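Local coordinates for protein S-adenosylmethionine dependent methyltransferase (Mesorhizobium loti, PDB 3BKW) that probably transfers methyl groups from S-adenosylmethionine to an acceptor molecule, at residues A[46-51]-A[109-114]; A[50-55]-A[77-82]; A[68-73]-A[90-95]. All coordinates share one frame; numbering follows the deposited sequence. Where two conformers were deposited one is given.

Contact 1 (A[46-51]-A[109-114]). With EDO (1,2-ethanediol), chain F.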
loop_
_atom_site.group_PDB
_atom_site.type_symbol
_atom_site.label_atom_id
_atom_site.label_comp_id
_atom_site.label_asym_id
_atom_site.label_seq_id
_atom_site.Cartn_x
_atom_site.Cartn_y
_atom_site.Cartn_z
ATOM N N ARG A 46 24.597 -0.050 13.121
ATOM C CA ARG A 46 25.389 -0.342 11.940
ATOM C C ARG A 46 24.394 -0.120 10.802
ATOM O O ARG A 46 23.319 -0.736 10.792
ATOM C CB ARG A 46 25.870 -1.768 11.954
ATOM C CG ARG A 46 26.753 -2.095 13.173
ATOM C CD ARG A 46 26.942 -3.582 13.273
ATOM N NE ARG A 46 25.662 -4.230 13.559
ATOM C CZ ARG A 46 25.404 -5.528 13.400
ATOM N NH1 ARG A 46 26.332 -6.395 12.999
ATOM N NH2 ARG A 46 24.189 -5.969 13.670
ATOM N N ILE A 47 24.745 0.767 9.869
ATOM C CA ILE A 47 23.835 1.199 8.810
ATOM C C ILE A 47 24.449 1.078 7.429
ATOM O O ILE A 47 25.638 1.366 7.250
ATOM C CB ILE A 47 23.438 2.686 9.035
ATOM C CG1 ILE A 47 22.876 2.905 10.449
ATOM C CG2 ILE A 47 22.421 3.161 7.962
ATOM C CD1 ILE A 47 22.524 4.361 10.798
ATOM N N VAL A 48 23.638 0.646 6.453
ATOM C CA VAL A 48 24.049 0.647 5.054
ATOM C C VAL A 48 23.105 1.585 4.291
ATOM O O VAL A 48 21.888 1.502 4.468
ATOM C CB VAL A 48 24.142 -0.765 4.421
ATOM C CG1 VAL A 48 22.812 -1.528 4.483
ATOM C CG2 VAL A 48 24.665 -0.672 2.981
ATOM N N ASP A 49 23.682 2.459 3.455
ATOM C CA ASP A 49 22.956 3.405 2.632
ATOM C C ASP A 49 23.099 2.957 1.197
ATOM O O ASP A 49 24.193 3.013 0.645
ATOM C CB ASP A 49 23.525 4.817 2.835
ATOM C CG ASP A 49 22.780 5.877 2.063
ATOM O OD1 ASP A 49 21.917 5.537 1.241
ATOM O OD2 ASP A 49 23.029 7.064 2.310
ATOM N N LEU A 50 21.999 2.478 0.607
ATOM C CA LEU A 50 21.998 1.957 -0.756
ATOM C C LEU A 50 21.669 3.073 -1.736
ATOM O O LEU A 50 20.520 3.528 -1.799
ATOM C CB LEU A 50 21.002 0.791 -0.889
ATOM C CG LEU A 50 21.110 -0.382 0.080
ATOM C CD1 LEU A 50 19.951 -1.358 -0.069
ATOM C CD2 LEU A 50 22.421 -1.092 -0.096
ATOM N N GLY A 51 22.683 3.516 -2.482
ATOM C CA GLY A 51 22.563 4.627 -3.453
ATOM C C GLY A 51 22.769 5.906 -2.664
ATOM O O GLY A 51 21.934 6.814 -2.679
ATOM N N ASP A 109 22.062 -3.170 11.226
ATOM C CA ASP A 109 20.834 -3.011 11.997
ATOM C C ASP A 109 19.789 -2.249 11.188
ATOM O O ASP A 109 18.596 -2.353 11.473
ATOM C CB ASP A 109 21.128 -2.236 13.277
ATOM C CG ASP A 109 22.166 -2.906 14.112
ATOM O OD1 ASP A 109 21.891 -4.037 14.559
ATOM O OD2 ASP A 109 23.255 -2.319 14.296
ATOM N N LEU A 110 20.245 -1.435 10.223
ATOM C CA LEU A 110 19.373 -0.620 9.392
ATOM C C LEU A 110 19.910 -0.533 7.984
ATOM O O LEU A 110 21.092 -0.295 7.801
ATOM C CB LEU A 110 19.299 0.815 9.966
ATOM C CG LEU A 110 18.578 1.921 9.172
ATOM C CD1 LEU A 110 17.107 1.558 8.948
ATOM C CD2 LEU A 110 18.747 3.273 9.840
ATOM N N ALA A 111 19.029 -0.737 7.008
ATOM C CA ALA A 111 19.315 -0.479 5.611
ATOM C C ALA A 111 18.427 0.702 5.198
ATOM O O ALA A 111 17.226 0.720 5.485
ATOM C CB ALA A 111 19.061 -1.701 4.743
ATOM N N TYR A 112 19.040 1.711 4.599
ATOM C CA TYR A 112 18.364 2.914 4.118
ATOM C C TYR A 112 18.605 3.101 2.639
ATOM O O TYR A 112 19.682 2.813 2.158
ATOM C CB TYR A 112 18.906 4.121 4.859
ATOM C CG TYR A 112 18.405 5.479 4.391
ATOM C CD1 TYR A 112 17.223 6.026 4.918
ATOM C CD2 TYR A 112 19.090 6.217 3.407
ATOM C CE1 TYR A 112 16.761 7.294 4.498
ATOM C CE2 TYR A 112 18.634 7.483 2.982
ATOM C CZ TYR A 112 17.478 8.013 3.535
ATOM O OH TYR A 112 17.069 9.276 3.101
ATOM N N SER A 113 17.604 3.610 1.925
ATOM C CA SER A 113 17.771 3.952 0.521
ATOM C C SER A 113 16.821 5.048 0.079
ATOM O O SER A 113 15.614 4.903 0.203
ATOM C CB SER A 113 17.563 2.727 -0.349
ATOM O OG SER A 113 17.842 3.036 -1.711
ATOM N N SER A 114 17.374 6.143 -0.430
ATOM C CA SER A 114 16.591 7.247 -0.961
ATOM C C SER A 114 16.590 7.252 -2.488
ATOM O O SER A 114 17.634 7.462 -3.119
ATOM C CB SER A 114 17.138 8.580 -0.458
ATOM O OG SER A 114 16.502 9.668 -1.121
HETATM C C1 EDO F . 18.645 -4.929 14.752
HETATM O O1 EDO F . 19.863 -5.452 15.259
HETATM C C2 EDO F . 17.944 -4.146 15.855
HETATM O O2 EDO F . 18.600 -2.875 16.069
HETATM O O HOH W 1 20.219 6.723 -0.323
HETATM O O HOH W 2 19.950 7.334 -4.426
#
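R46 has CG anti to its carbonyl carbon (chi1 -60°) and a bend at chi3 that turns NE toward D109, whose CG is placed likewise; the guanidinium then meets the carboxylate side-on. R46 NE donates to D109 OD2, while R46 NH2 and D109 OD1 form a salt bridge at 3.1 Å. Both oxygens lie in the guanidinium plane, yet the nitrogens stand above the carboxylate (planes 52° apart). On its anti lone pair D109 OD2 takes the backbone N of R46 (2.9 Å). The backbone O of R46 accepts from D109 N at 2.8 Å and, less closely, from L110 N. Beyond this clamp the strands run parallel, with V48 N bonded to L110 O, Y112 N to V48 O and L50 N to Y112 O. I47 CD1 packs on L110 CD2, and on the same face D49 OD1 meets the Y112 ring edge at CD2 (3.6 Å). V48 CG1 touches A111 CB on the other face. S113 OG donates to L50 O (2.7 Å), and one water joins D49 OD1, G51 O and S114 N. An alanine at D109 would probably leave R46 N, NE and NH2 without their carboxylate acceptors and the arginine charge without its mate, with NH2 still held by S135 OG. The chemistry divides the strand pair into a charged clamp at its start, an apolar middle and a hydrated polar end.

Contact 2 (A[50-55]-A[77-82])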
loop_
_atom_site.group_PDB
_atom_site.type_symbol
_atom_site.label_atom_id
_atom_site.label_comp_id
_atom_site.label_asym_id
_atom_site.label_seq_id
_atom_site.Cartn_x
_atom_site.Cartn_y
_atom_site.Cartn_z
ATOM N N LEU A 50 21.999 2.478 0.607
ATOM C CA LEU A 50 21.998 1.957 -0.756
ATOM C C LEU A 50 21.669 3.073 -1.736
ATOM O O LEU A 50 20.520 3.528 -1.799
ATOM C CB LEU A 50 21.002 0.791 -0.889
ATOM C CG LEU A 50 21.110 -0.382 0.080
ATOM C CD1 LEU A 50 19.951 -1.358 -0.069
ATOM C CD2 LEU A 50 22.421 -1.092 -0.096
ATOM N N GLY A 51 22.683 3.516 -2.482
ATOM C CA GLY A 51 22.563 4.627 -3.453
ATOM C C GLY A 51 22.769 5.906 -2.664
ATOM O O GLY A 51 21.934 6.814 -2.679
ATOM N N CYS A 52 23.923 5.985 -2.009
ATOM C CA CYS A 52 24.221 7.078 -1.081
ATOM C C CYS A 52 24.515 8.450 -1.700
ATOM O O CYS A 52 24.499 9.465 -0.981
ATOM C CB CYS A 52 25.397 6.682 -0.177
ATOM S SG CYS A 52 26.972 6.509 -1.001
ATOM N N GLY A 53 24.826 8.477 -2.995
ATOM C CA GLY A 53 25.165 9.709 -3.685
ATOM C C GLY A 53 26.298 10.432 -2.987
ATOM O O GLY A 53 27.318 9.825 -2.637
ATOM N N PHE A 54 26.104 11.729 -2.747
ATOM C CA PHE A 54 27.082 12.583 -2.067
ATOM C C PHE A 54 27.230 12.265 -0.566
ATOM O O PHE A 54 28.077 12.852 0.082
ATOM C CB PHE A 54 26.703 14.061 -2.304
ATOM C CG PHE A 54 27.687 15.074 -1.745
ATOM C CD1 PHE A 54 29.052 15.006 -2.026
ATOM C CD2 PHE A 54 27.225 16.138 -0.976
ATOM C CE1 PHE A 54 29.945 15.977 -1.497
ATOM C CE2 PHE A 54 28.101 17.112 -0.451
ATOM C CZ PHE A 54 29.460 17.029 -0.714
ATOM N N GLY A 55 26.413 11.355 -0.025
ATOM C CA GLY A 55 26.521 10.923 1.366
ATOM C C GLY A 55 25.790 11.756 2.394
ATOM O O GLY A 55 26.133 11.697 3.571
ATOM N N LYS A 77 33.376 8.856 -8.733
ATOM C CA LYS A 77 33.555 10.311 -8.592
ATOM C C LYS A 77 32.660 10.911 -7.506
ATOM O O LYS A 77 33.116 11.777 -6.755
ATOM C CB LYS A 77 33.340 11.038 -9.927
ATOM C CG LYS A 77 34.466 10.788 -10.919
ATOM C CD LYS A 77 34.234 11.504 -12.242
ATOM C CE LYS A 77 35.406 11.287 -13.194
ATOM N NZ LYS A 77 35.192 11.958 -14.510
HETATM N N MSE A 78 31.420 10.419 -7.406
HETATM C CA MSE A 78 30.497 10.912 -6.393
HETATM C C MSE A 78 30.931 10.439 -5.003
HETATM O O MSE A 78 30.842 11.198 -4.029
HETATM C CB MSE A 78 29.050 10.529 -6.700
HETATM C CG MSE A 78 28.073 11.139 -5.731
HETATM SE SE MSE A 78 28.236 13.074 -5.556
HETATM C CE MSE A 78 27.271 13.512 -7.183
ATOM N N LEU A 79 31.438 9.205 -4.917
ATOM C CA LEU A 79 31.974 8.658 -3.661
ATOM C C LEU A 79 33.226 9.424 -3.218
ATOM O O LEU A 79 33.445 9.595 -2.018
ATOM C CB LEU A 79 32.285 7.159 -3.784
ATOM C CG LEU A 79 31.101 6.210 -4.003
ATOM C CD1 LEU A 79 31.592 4.791 -4.181
ATOM C CD2 LEU A 79 30.094 6.278 -2.870
ATOM N N ALA A 80 34.037 9.885 -4.177
ATOM C CA ALA A 80 35.232 10.694 -3.878
ATOM C C ALA A 80 34.857 12.011 -3.190
ATOM O O ALA A 80 35.528 12.412 -2.224
ATOM C CB ALA A 80 36.071 10.961 -5.158
ATOM N N ARG A 81 33.788 12.652 -3.677
ATOM C CA ARG A 81 33.262 13.897 -3.076
ATOM C C ARG A 81 32.685 13.621 -1.679
ATOM O O ARG A 81 32.892 14.406 -0.753
ATOM C CB ARG A 81 32.209 14.582 -3.975
ATOM C CG ARG A 81 32.707 14.873 -5.400
ATOM C CD ARG A 81 32.059 16.069 -6.099
ATOM N NE ARG A 81 30.595 16.029 -6.186
ATOM C CZ ARG A 81 29.722 16.646 -5.374
ATOM N NH1 ARG A 81 28.410 16.511 -5.608
ATOM N NH2 ARG A 81 30.110 17.402 -4.336
ATOM N N ALA A 82 31.979 12.497 -1.535
ATOM C CA ALA A 82 31.429 12.064 -0.240
ATOM C C ALA A 82 32.531 11.869 0.805
ATOM O O ALA A 82 32.408 12.369 1.920
ATOM C CB ALA A 82 30.617 10.774 -0.391
#
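M78, a selenomethionine deposited in two conformers, is the first residue of helix segment 77-82 to meet the loop, with M78 CG lying 3.3 Å from G53 C. In the conformer described, SE rests 3.7 Å from F54 CB and obliquely to the ring, a Met-aromatic contact. One residue on, L79 sends CD2 to C52 SG at 3.6 Å. R81 lays its guanidinium almost flat on F54, the planes 21° apart, in an off-centre cation-pi stack. Its NH2 comes closest, 3.2 Å from F54 CE1, and its CB adds an aliphatic contact to F54 CE1 and CD1. F54 reaches this position with CG anti to the backbone N (chi1 -176°). A82 then closes the segment, its CB 3.3 Å from F54 O. The loop is folded by a type II' turn from C52 to G55, closed by G55 N to C52 O, and G53 and G55 have positive phi. Its sequence fits the glycine-rich motif that in class I methyltransferases follows the first strand and lines the cofactor site. G55 occupies the N-cap position of helix 56-63, whose W56 and R59 also contact the F54 ring. L79 and A82 rest on Y93 of strand 91-95, and G53 N is hydrogen-bonded to D73 OD1, so the loop is set between helix 76-84, the end of strand 68-73 and Y93 of strand 91-95.

Contact 3 (A[68-73]-A[90-95])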
loop_
_atom_site.group_PDB
_atom_site.type_symbol
_atom_site.label_atom_id
_atom_site.label_comp_id
_atom_site.label_asym_id
_atom_site.label_seq_id
_atom_site.Cartn_x
_atom_site.Cartn_y
_atom_site.Cartn_z
ATOM N N TYR A 68 28.507 2.702 12.794
ATOM C CA TYR A 68 29.151 2.440 11.521
ATOM C C TYR A 68 28.172 2.672 10.377
ATOM O O TYR A 68 27.024 2.256 10.469
ATOM C CB TYR A 68 29.655 0.996 11.493
ATOM C CG TYR A 68 30.174 0.532 10.144
ATOM C CD1 TYR A 68 31.278 1.155 9.560
ATOM C CD2 TYR A 68 29.568 -0.533 9.453
ATOM C CE1 TYR A 68 31.773 0.741 8.308
ATOM C CE2 TYR A 68 30.063 -0.963 8.192
ATOM C CZ TYR A 68 31.163 -0.313 7.638
ATOM O OH TYR A 68 31.673 -0.703 6.419
ATOM N N VAL A 69 28.640 3.351 9.327
ATOM C CA VAL A 69 27.837 3.620 8.126
ATOM C C VAL A 69 28.624 3.186 6.886
ATOM O O VAL A 69 29.775 3.581 6.718
ATOM C CB VAL A 69 27.433 5.113 7.981
ATOM C CG1 VAL A 69 26.499 5.285 6.771
ATOM C CG2 VAL A 69 26.723 5.598 9.242
ATOM N N LEU A 70 28.006 2.340 6.055
ATOM C CA LEU A 70 28.556 1.912 4.763
ATOM C C LEU A 70 27.676 2.581 3.706
ATOM O O LEU A 70 26.478 2.283 3.622
ATOM C CB LEU A 70 28.518 0.397 4.605
ATOM C CG LEU A 70 28.944 -0.159 3.228
ATOM C CD1 LEU A 70 30.399 0.231 2.863
ATOM C CD2 LEU A 70 28.756 -1.666 3.200
ATOM N N GLY A 71 28.263 3.489 2.938
ATOM C CA GLY A 71 27.571 4.182 1.853
ATOM C C GLY A 71 27.972 3.548 0.540
ATOM O O GLY A 71 29.159 3.472 0.234
ATOM N N LEU A 72 26.983 3.094 -0.232
ATOM C CA LEU A 72 27.213 2.448 -1.522
ATOM C C LEU A 72 26.602 3.235 -2.676
ATOM O O LEU A 72 25.452 3.649 -2.598
ATOM C CB LEU A 72 26.616 1.055 -1.511
ATOM C CG LEU A 72 27.103 0.103 -0.423
ATOM C CD1 LEU A 72 26.436 -1.286 -0.618
ATOM C CD2 LEU A 72 28.615 -0.016 -0.414
ATOM N N ASP A 73 27.371 3.392 -3.758
ATOM C CA ASP A 73 26.904 4.083 -4.960
ATOM C C ASP A 73 27.712 3.553 -6.159
ATOM O O ASP A 73 28.797 3.020 -5.986
ATOM C CB ASP A 73 27.062 5.605 -4.796
ATOM C CG ASP A 73 26.150 6.395 -5.715
ATOM O OD1 ASP A 73 25.034 6.763 -5.269
ATOM O OD2 ASP A 73 26.531 6.612 -6.887
ATOM N N GLY A 90 34.177 6.208 10.965
ATOM C CA GLY A 90 32.792 5.785 11.127
ATOM C C GLY A 90 31.967 5.635 9.871
ATOM O O GLY A 90 30.912 4.998 9.941
ATOM N N ILE A 91 32.413 6.229 8.747
ATOM C CA ILE A 91 31.730 6.115 7.460
ATOM C C ILE A 91 32.693 5.566 6.408
ATOM O O ILE A 91 33.753 6.150 6.177
ATOM C CB ILE A 91 31.175 7.463 6.930
ATOM C CG1 ILE A 91 30.319 8.165 7.987
ATOM C CG2 ILE A 91 30.368 7.202 5.641
ATOM C CD1 ILE A 91 29.717 9.484 7.503
ATOM N N THR A 92 32.313 4.447 5.793
ATOM C CA THR A 92 33.055 3.818 4.699
ATOM C C THR A 92 32.217 3.964 3.441
ATOM O O THR A 92 31.010 3.717 3.485
ATOM C CB THR A 92 33.298 2.329 4.969
ATOM O OG1 THR A 92 34.138 2.198 6.120
ATOM C CG2 THR A 92 33.964 1.625 3.761
ATOM N N TYR A 93 32.853 4.378 2.337
ATOM C CA TYR A 93 32.186 4.486 1.031
ATOM C C TYR A 93 32.796 3.458 0.104
ATOM O O TYR A 93 34.014 3.327 0.055
ATOM C CB TYR A 93 32.333 5.874 0.434
ATOM C CG TYR A 93 31.562 6.926 1.189
ATOM C CD1 TYR A 93 30.181 7.072 1.005
ATOM C CD2 TYR A 93 32.194 7.760 2.106
ATOM C CE1 TYR A 93 29.458 8.051 1.714
ATOM C CE2 TYR A 93 31.480 8.730 2.820
ATOM C CZ TYR A 93 30.113 8.872 2.613
ATOM O OH TYR A 93 29.406 9.839 3.305
ATOM N N GLU A 94 31.947 2.702 -0.588
ATOM C CA GLU A 94 32.417 1.688 -1.542
ATOM C C GLU A 94 31.567 1.724 -2.784
ATOM O O GLU A 94 30.360 1.959 -2.712
ATOM C CB GLU A 94 32.357 0.285 -0.945
ATOM C CG GLU A 94 33.283 0.045 0.241
ATOM C CD GLU A 94 33.250 -1.398 0.749
ATOM O OE1 GLU A 94 32.420 -2.198 0.275
ATOM O OE2 GLU A 94 34.057 -1.735 1.646
ATOM N N ARG A 95 32.197 1.473 -3.929
ATOM C CA ARG A 95 31.488 1.450 -5.201
ATOM C C ARG A 95 30.705 0.132 -5.272
ATOM O O ARG A 95 31.222 -0.918 -4.880
ATOM C CB ARG A 95 32.456 1.595 -6.378
ATOM C CG ARG A 95 31.759 1.897 -7.689
ATOM C CD ARG A 95 32.719 1.873 -8.856
ATOM N NE ARG A 95 32.013 1.801 -10.135
ATOM C CZ ARG A 95 31.434 0.704 -10.648
ATOM N NH1 ARG A 95 31.413 -0.465 -9.985
ATOM N NH2 ARG A 95 30.836 0.779 -11.842
#
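Strands 68-73 and 91-95 are the two parallel strands of a beta-alpha-beta unit whose crossover carries helix 76-84, part of the Rossmann-like sheet of class I methyltransferases. The ladder begins with V69 N to G90 O and continues with T92 N to V69 O, G71 N to T92 O (2.8 Å) and E94 N to G71 O. At the carboxyl end the strands drift apart: the last rung, D73 N to E94 O, is weak at 3.5 Å. CA-H...O contacts fill in between, among them R95 CA to D73 O at 3.2 Å. On one face Y68 puts the edge of its ring to T92, with CE1 3.5 Å from T92 OG1. T92 CG2 in turn touches L70 CD1, which also meets E94 CG at 3.9 Å. L72 runs side by side with E94, its CD2 3.8 Å from E94 CB. The other face carries V69, I91 and Y93. There G71, with no side chain, leaves room for the Y93 ring, whose CD1 lies 4.0 Å from G71 CA. D73 OD1 accepts from G53 N of the glycine-rich loop and OD2 from S75 N. In class I relatives an acidic residue at the end of this strand commonly holds the cofactor ribose, and D73 is consistent with that place. Helices 56-63 and 76-84 pack on the Y93 face, F108 touches Y68 and L70 on the other, and strand 46-50 flanks 68-73, leaving 91-95 outermost within this chain.

In the fold
From the N terminus, strand 46-50 opens contact 1 and passes directly into the glycine-rich loop of contact 2, the two sharing L50 and G51. After helix 56-63 the chain enters strand 68-73, then helix 76-84, where contact 2 closes its loop, and strand 91-95, where contact 3 closes. Contacts 2 and 3 therefore cross along the chain. Only at strand 108-114 does contact 1 close, so contact 3 is nested within its loop. Strands 46-50 and 68-73 are neighbours, joining contacts 1 and 3 in one sheet. L72 O, near G51 N and C52 N, links that sheet to the loop, while L79 packs against the end of strand 91-95.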